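PDB 3U0A: acyl-CoA thioesterase II TesB2 from Mycobacterium marinum, which probably hydrolyses fatty acyl-CoA thioesters to free fatty acids and coenzyme A, as a thioesterase built from two hotdog-type regions. Local coordinates for residues E8-L13 with S45-V50; G39-Q44 with V102-G107; N19-S24 with F78-T83. One frame throughout, in Å; residues are numbered along the deposited sequence.

In the fold
All three contacts lie in the N-terminal hotdog region, on the same side of the chain's centre. Contacts 1 and 2 share helix 34-51, and their centres are about 10 Å apart. Gln44 of contact 2 probably joins them through a hydrogen bond from Gln44 NE2 to Ile10 O, 3.3 Å. Contact 3 pairs strands 20-23 and 76-85 near one edge of the N-terminal sheet, with its centre about 10 Å from that of contact 1 and 11 Å from that of contact 2. Phe78 of contact 3 packs against Ser45 and Ser48 of contact 1 and against Gln44 of contact 2. A sodium ion is bound by Val50 O in contact 1; the nearest side-chain atom of Tyr21 is about 9 Å away.

Contact 1. Residues E8-L13 with S45-V50; sequences EEILDL and SLVSAV. With NA (sodium ion), chain G.
Val47 presents both of its methyl groups to the segment 8-13: CG1 meets Leu13, and CG2 meets Leu11 and Ile10. Its CG1 stands anti to the backbone N (chi1 171°), and CG2 stands beside that N. Val47 CG1 touches Leu13 CD1 at 3.9 Å. Val47 CG2 touches Leu11 CD1, also at 3.9 Å, and lies 4.1 Å from Ile10 CG2. The Leu11 side chain crosses Val47 at about a right angle, while Ile10 crosses it obliquely. Ile10 sends CG2 anti to its own backbone N, and this branch makes the touch. Leu11 starts off to one side of the helix, and its branched end turns back to reach Val47; its chi1 of -93° lies well off the usual staggered value. Leu13 points at the helix. Its CG is anti to the carbonyl carbon, and chi2 is close to 180°, so CD1 is carried forward between Val47 and Ser48. Leu13 CD1 comes within 3.2 Å of Ser48 OG, a packing approach and not a polar bond. Polar links to the same helix flank these apolar touches: Ile10 O accepts from Gln44 and Leu13 O from Arg51. Leu188 of helix 186-200 packs on Leu11, and Cys191 of that helix on Val47. At the end of segment 45-50, Val50 O binds sodium at 2.8 Å, and Val53 O and a water are further ligands. The contact sets the loop before strand 14-17 against helix 34-51, the long helix that the sheet wraps in a hotdog fold.

Contact 2. Residues G39-Q44 with V102-G107; sequences GHVAGQ and VIFSMG
Helix 39-44 runs over strand 102-107 with a crossing angle of -47°, and the two axes come within 9.2 Å. The His40 ring has Gln44 CG over one face, and the His40 side chain also packs on Ile10. Val41 then points at the strand. Its CG1, anti to the backbone N, does the touching. Val41 CG1 lies 4.0 Å from Ile103 CD1 and 3.9 Å from Phe104 CB. The Val41 and Ile103 side chains cross at about a right angle. Ile103 holds CG1 in the crowded position between backbone N and carbonyl carbon, with CD1 extended beyond it. Ala42 follows, with its methyl group over one face of the Phe104 ring. Ala42 CB is 4.2 Å from the centroid of the Phe104 ring and 27° off the normal, a CH-pi contact. The nearest ring atom is Phe104 CZ, 3.7 Å from Ala42 CB. Phe104 has CG anti to its backbone N, and one face of its ring lies under Ala42. Ala42 O is also 4.3 Å from Met106 SD. Phe66 meets the Phe104 ring with the planes at about 55°. Helix 34-51 thus lies on the sheet through strand 101-111, as in the hotdog fold. The contact is buried and built from apolar groups, so dispersion and burial of hydrocarbon hold helix to sheet, while Val41 O is taken up by Ser45 OG of the same helix.

Contact 3. Residues N19-S24 with F78-T83; sequences NIYRGS and FLVERT. With SO4 (sulfate ion), chain D.
Strand 20-23 runs antiparallel to strand 78-83. Tyr21 and Phe78 form a hydrogen-bonded pair, with Tyr21 N giving to Phe78 O at 3.0 Å and Phe78 N giving to Tyr21 O at 2.8 Å. Ile20 and Leu79 form the next, non-hydrogen-bonded pair. The buried face carries Tyr21 and Phe78, which lie against helix 34-51 through Ser45, Ser48 and Arg51. The Phe78 ring brings its edge to Gly23, with Phe78 CE2 3.5 Å from Gly23 N. Tyr21 crosses Val80 obliquely, and its CD2 meets Val80 CG2. The regular strand ends at Asn19, which has a positive phi of 66°, but this residue stays tightly gripped. Asn19 O accepts from Val80 N at 3.0 Å, and a water spans Asn19 O and Val80 O. This pair of strands belongs to the antiparallel sheet of the N-terminal hotdog region, where strand 20-23 joins strand 14-17 to strand 76-85. The looser side begins with Ile20 and Leu79, which lie on the other face and are more open. Their side chains run side by side, pointing the same way, and meet through Ile20 CG2 and Leu79 CD2 at 3.8 Å. Arg82 is exposed too, and crosses Asn19 at about a right angle. Its chain is extended from CG to NE, and its guanidinium grips Asn19 OD1 side-on. The straighter bond runs from Arg82 NE to Asn19 OD1, 2.8 Å, in the amide plane and on a lone pair. Arg82 NH2 gives a second to the same Asn19 OD1, 3.1 Å, from above that plane. The two flat groups are turned 62° apart. Arg82 NH2 also gives a longer bond to sulfate O1, at 3.3 Å; this ion probably came from the crystallisation liquor.

Contact 1. Residues E8-L13 with S45-V50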
# COMPACT_ATOMS: atom_id res chain seq x y z
N GLU A 8 16.94 -4.49 18.24
CA GLU A 8 17.40 -3.16 18.66
C GLU A 8 18.57 -2.65 17.85
O GLU A 8 18.83 -1.44 17.79
CB GLU A 8 17.80 -3.20 20.14
CG GLU A 8 16.60 -3.37 21.07
CD GLU A 8 16.73 -4.54 22.02
OE1 GLU A 8 16.74 -5.73 21.53
OE2 GLU A 8 16.78 -4.27 23.26
N GLU A 9 19.27 -3.58 17.22
CA GLU A 9 20.37 -3.21 16.33
C GLU A 9 19.87 -2.54 15.06
O GLU A 9 20.65 -1.84 14.40
CB GLU A 9 21.25 -4.41 15.99
N ILE A 10 18.59 -2.70 14.72
CA ILE A 10 18.05 -1.99 13.56
C ILE A 10 18.16 -0.49 13.79
O ILE A 10 18.33 0.26 12.87
CB ILE A 10 16.59 -2.38 13.25
CG1 ILE A 10 16.54 -3.80 12.74
CG2 ILE A 10 16.00 -1.50 12.16
CD1 ILE A 10 15.49 -4.00 11.71
N LEU A 11 18.07 -0.08 15.04
CA LEU A 11 18.09 1.33 15.39
C LEU A 11 19.51 1.91 15.42
O LEU A 11 19.67 3.11 15.38
CB LEU A 11 17.38 1.55 16.73
CG LEU A 11 15.88 1.90 16.61
CD1 LEU A 11 15.06 0.89 15.81
CD2 LEU A 11 15.35 2.06 18.02
N ASP A 12 20.52 1.04 15.41
CA ASP A 12 21.92 1.45 15.50
C ASP A 12 22.42 1.89 14.13
O ASP A 12 22.73 1.06 13.29
CB ASP A 12 22.76 0.28 16.10
CG ASP A 12 24.28 0.62 16.30
OD1 ASP A 12 24.64 1.82 16.56
OD2 ASP A 12 25.13 -0.35 16.24
N LEU A 13 22.47 3.20 13.89
CA LEU A 13 22.98 3.77 12.65
C LEU A 13 24.10 4.75 12.92
O LEU A 13 23.96 5.59 13.80
CB LEU A 13 21.89 4.56 11.93
CG LEU A 13 20.76 3.89 11.15
CD1 LEU A 13 19.94 5.04 10.56
CD2 LEU A 13 21.25 2.93 10.07
N SER A 45 16.31 1.73 6.67
CA SER A 45 15.89 2.82 5.81
C SER A 45 14.87 3.72 6.52
O SER A 45 14.95 4.93 6.40
CB SER A 45 15.29 2.29 4.51
OG SER A 45 16.18 1.43 3.85
N LEU A 46 13.92 3.14 7.24
CA LEU A 46 12.93 3.95 7.99
C LEU A 46 13.58 4.71 9.14
O LEU A 46 13.29 5.90 9.35
CB LEU A 46 11.78 3.11 8.53
CG LEU A 46 10.77 3.83 9.43
CD1 LEU A 46 10.00 4.89 8.71
CD2 LEU A 46 9.81 2.86 10.07
N VAL A 47 14.46 4.03 9.87
CA VAL A 47 15.11 4.64 11.01
C VAL A 47 15.88 5.86 10.55
O VAL A 47 15.89 6.87 11.23
CB VAL A 47 16.03 3.65 11.73
CG1 VAL A 47 16.88 4.35 12.80
CG2 VAL A 47 15.19 2.55 12.33
N SER A 48 16.50 5.76 9.37
CA SER A 48 17.17 6.90 8.74
C SER A 48 16.25 8.08 8.46
O SER A 48 16.64 9.25 8.58
CB SER A 48 17.77 6.46 7.42
OG SER A 48 19.06 5.93 7.62
N ALA A 49 15.05 7.76 8.00
CA ALA A 49 14.05 8.75 7.76
C ALA A 49 13.72 9.45 9.09
O ALA A 49 13.68 10.67 9.14
CB ALA A 49 12.82 8.10 7.13
N VAL A 50 13.54 8.66 10.15
CA VAL A 50 13.08 9.11 11.44
C VAL A 50 14.08 10.11 12.11
O VAL A 50 13.69 11.04 12.84
CB VAL A 50 12.79 7.90 12.34
CG1 VAL A 50 12.54 8.31 13.79
CG2 VAL A 50 11.61 7.13 11.81
NA NA G . 11.63 11.73 14.55
O HOH W 1 9.50 10.61 14.37

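Contact 2. Residues G39-Q44 with V102-G107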
# COMPACT_ATOMS: atom_id res chain seq x y z
N GLY A 39 14.29 -7.23 5.32
CA GLY A 39 13.58 -6.62 6.43
C GLY A 39 14.42 -5.68 7.27
O GLY A 39 13.94 -4.65 7.73
N HIS A 40 15.68 -6.06 7.48
CA HIS A 40 16.70 -5.24 8.15
C HIS A 40 16.90 -3.94 7.43
O HIS A 40 16.73 -2.86 8.00
CB HIS A 40 18.02 -6.02 8.23
CG HIS A 40 19.06 -5.42 9.17
ND1 HIS A 40 19.03 -5.58 10.52
CD2 HIS A 40 20.22 -4.67 8.90
CE1 HIS A 40 20.09 -4.96 11.08
NE2 HIS A 40 20.81 -4.40 10.09
N VAL A 41 17.22 -4.05 6.15
CA VAL A 41 17.49 -2.92 5.29
C VAL A 41 16.31 -1.97 5.26
O VAL A 41 16.49 -0.77 5.32
CB VAL A 41 17.87 -3.38 3.85
CG1 VAL A 41 17.96 -2.20 2.89
CG2 VAL A 41 19.20 -4.11 3.88
N ALA A 42 15.10 -2.51 5.19
CA ALA A 42 13.90 -1.68 5.12
C ALA A 42 13.72 -0.93 6.41
O ALA A 42 13.38 0.25 6.42
CB ALA A 42 12.68 -2.54 4.86
N GLY A 43 13.96 -1.63 7.52
CA GLY A 43 13.81 -1.08 8.84
C GLY A 43 14.80 0.02 9.05
O GLY A 43 14.46 1.08 9.57
N GLN A 44 16.04 -0.22 8.62
CA GLN A 44 17.08 0.78 8.79
C GLN A 44 16.81 1.96 7.87
O GLN A 44 17.02 3.10 8.29
CB GLN A 44 18.48 0.19 8.59
CG GLN A 44 18.95 -0.67 9.78
CD GLN A 44 20.49 -0.78 9.92
OE1 GLN A 44 21.19 -1.32 9.05
NE2 GLN A 44 21.00 -0.28 11.03
N VAL A 102 21.09 1.35 -5.91
CA VAL A 102 19.94 1.41 -5.00
C VAL A 102 19.32 -0.01 -4.87
O VAL A 102 18.88 -0.60 -5.85
CB VAL A 102 18.89 2.46 -5.43
CG1 VAL A 102 17.71 2.46 -4.46
CG2 VAL A 102 19.51 3.83 -5.51
N ILE A 103 19.37 -0.55 -3.65
CA ILE A 103 18.88 -1.90 -3.34
C ILE A 103 17.44 -1.88 -2.81
O ILE A 103 16.71 -2.84 -2.96
CB ILE A 103 19.82 -2.65 -2.36
CG1 ILE A 103 19.75 -2.10 -0.93
CG2 ILE A 103 21.27 -2.62 -2.86
CD1 ILE A 103 20.63 -2.89 0.04
N PHE A 104 17.06 -0.77 -2.20
CA PHE A 104 15.75 -0.58 -1.62
C PHE A 104 15.40 0.89 -1.69
O PHE A 104 16.22 1.72 -1.42
CB PHE A 104 15.75 -1.06 -0.14
CG PHE A 104 14.42 -0.92 0.54
CD1 PHE A 104 13.37 -1.79 0.25
CD2 PHE A 104 14.18 0.11 1.43
CE1 PHE A 104 12.13 -1.63 0.86
CE2 PHE A 104 12.96 0.26 2.04
CZ PHE A 104 11.94 -0.61 1.76
N SER A 105 14.18 1.20 -2.04
CA SER A 105 13.72 2.59 -2.14
C SER A 105 12.36 2.74 -1.48
O SER A 105 11.49 1.90 -1.61
CB SER A 105 13.63 3.06 -3.60
OG SER A 105 13.43 4.47 -3.67
N MET A 106 12.17 3.85 -0.80
CA MET A 106 11.18 3.93 0.23
C MET A 106 10.67 5.36 0.43
O MET A 106 11.36 6.32 0.25
CB MET A 106 11.87 3.48 1.48
CG MET A 106 10.99 3.41 2.64
SD MET A 106 11.97 3.58 4.12
CE MET A 106 10.79 4.59 5.05
N GLY A 107 9.42 5.46 0.85
CA GLY A 107 8.89 6.72 1.35
C GLY A 107 8.07 6.51 2.62
O GLY A 107 7.49 5.44 2.82

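Contact 3. Residues N19-S24 with F78-T83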
# COMPACT_ATOMS: atom_id res chain seq x y z
N ASN A 19 21.62 13.87 6.49
CA ASN A 19 20.87 13.09 5.52
C ASN A 19 21.61 11.90 4.92
O ASN A 19 21.16 11.37 3.93
CB ASN A 19 20.34 13.97 4.37
CG ASN A 19 19.38 15.05 4.83
OD1 ASN A 19 18.62 14.87 5.78
ND2 ASN A 19 19.39 16.16 4.15
N ILE A 20 22.75 11.48 5.51
CA ILE A 20 23.49 10.27 5.06
C ILE A 20 23.78 9.46 6.31
O ILE A 20 24.38 9.95 7.23
CB ILE A 20 24.84 10.60 4.34
CG1 ILE A 20 24.63 11.69 3.25
CG2 ILE A 20 25.48 9.33 3.78
CD1 ILE A 20 25.83 11.97 2.34
N TYR A 21 23.34 8.20 6.32
CA TYR A 21 23.52 7.29 7.46
C TYR A 21 24.09 5.97 6.94
O TYR A 21 24.06 5.69 5.75
CB TYR A 21 22.17 7.08 8.17
CG TYR A 21 21.58 8.36 8.79
CD1 TYR A 21 21.81 8.68 10.11
CD2 TYR A 21 20.81 9.22 8.05
CE1 TYR A 21 21.29 9.82 10.68
CE2 TYR A 21 20.29 10.38 8.60
CZ TYR A 21 20.52 10.68 9.91
OH TYR A 21 20.01 11.84 10.47
N ARG A 22 24.65 5.16 7.83
CA ARG A 22 25.25 3.89 7.43
C ARG A 22 24.87 2.86 8.45
O ARG A 22 25.00 3.11 9.65
CB ARG A 22 26.77 3.96 7.32
CG ARG A 22 27.40 2.61 7.02
CD ARG A 22 28.80 2.69 6.42
NE ARG A 22 29.78 3.18 7.37
CZ ARG A 22 31.00 3.57 7.04
NH1 ARG A 22 31.81 4.01 7.97
NH2 ARG A 22 31.40 3.53 5.79
N GLY A 23 24.39 1.71 7.97
CA GLY A 23 24.13 0.55 8.79
C GLY A 23 25.27 -0.45 8.64
O GLY A 23 25.79 -0.66 7.54
N SER A 24 25.67 -1.07 9.73
CA SER A 24 26.82 -1.94 9.67
C SER A 24 26.43 -3.33 9.20
O SER A 24 25.28 -3.77 9.35
CB SER A 24 27.52 -2.01 11.04
OG SER A 24 26.60 -2.37 12.05
N PHE A 78 22.39 4.99 3.68
CA PHE A 78 21.02 5.46 3.51
C PHE A 78 21.05 6.95 3.19
O PHE A 78 21.57 7.77 3.97
CB PHE A 78 20.18 5.15 4.77
CG PHE A 78 20.22 3.70 5.16
CD1 PHE A 78 19.37 2.79 4.57
CD2 PHE A 78 21.19 3.24 6.02
CE1 PHE A 78 19.44 1.45 4.87
CE2 PHE A 78 21.26 1.89 6.34
CZ PHE A 78 20.39 1.00 5.76
N LEU A 79 20.49 7.27 2.03
CA LEU A 79 20.41 8.61 1.52
C LEU A 79 19.00 9.17 1.65
O LEU A 79 18.12 8.82 0.87
CB LEU A 79 20.82 8.58 0.07
CG LEU A 79 22.24 8.03 -0.13
CD1 LEU A 79 22.58 8.18 -1.61
CD2 LEU A 79 23.24 8.78 0.80
N VAL A 80 18.81 10.06 2.62
CA VAL A 80 17.51 10.64 2.96
C VAL A 80 17.27 11.92 2.17
O VAL A 80 18.17 12.72 2.03
CB VAL A 80 17.39 10.97 4.48
CG1 VAL A 80 15.99 11.44 4.85
CG2 VAL A 80 17.77 9.78 5.32
N GLU A 81 16.04 12.09 1.67
CA GLU A 81 15.60 13.29 0.94
C GLU A 81 14.48 13.95 1.73
O GLU A 81 13.49 13.26 2.02
CB GLU A 81 15.03 12.88 -0.40
CG GLU A 81 14.44 14.03 -1.20
CD GLU A 81 13.65 13.53 -2.40
OE1 GLU A 81 14.29 13.06 -3.38
OE2 GLU A 81 12.38 13.53 -2.32
N ARG A 82 14.60 15.23 2.09
CA ARG A 82 13.57 15.87 2.94
C ARG A 82 12.48 16.38 2.04
O ARG A 82 12.50 17.50 1.63
CB ARG A 82 14.12 16.98 3.82
CG ARG A 82 15.31 16.53 4.62
CD ARG A 82 15.63 17.39 5.85
NE ARG A 82 16.66 16.71 6.63
CZ ARG A 82 17.06 17.03 7.85
NH1 ARG A 82 16.52 18.04 8.50
NH2 ARG A 82 18.01 16.30 8.43
N THR A 83 11.53 15.53 1.71
CA THR A 83 10.76 15.76 0.54
C THR A 83 9.81 16.94 0.78
O THR A 83 9.65 17.80 -0.08
CB THR A 83 10.00 14.48 0.14
OG1 THR A 83 10.94 13.42 -0.03
CG2 THR A 83 9.25 14.70 -1.15
S SO4 D . 20.74 16.74 11.34
O1 SO4 D . 20.19 17.78 10.38
O2 SO4 D . 19.63 15.90 11.87
O3 SO4 D . 21.69 15.83 10.63
O4 SO4 D . 21.54 17.43 12.44
O HOH W 2 21.21 12.13 1.19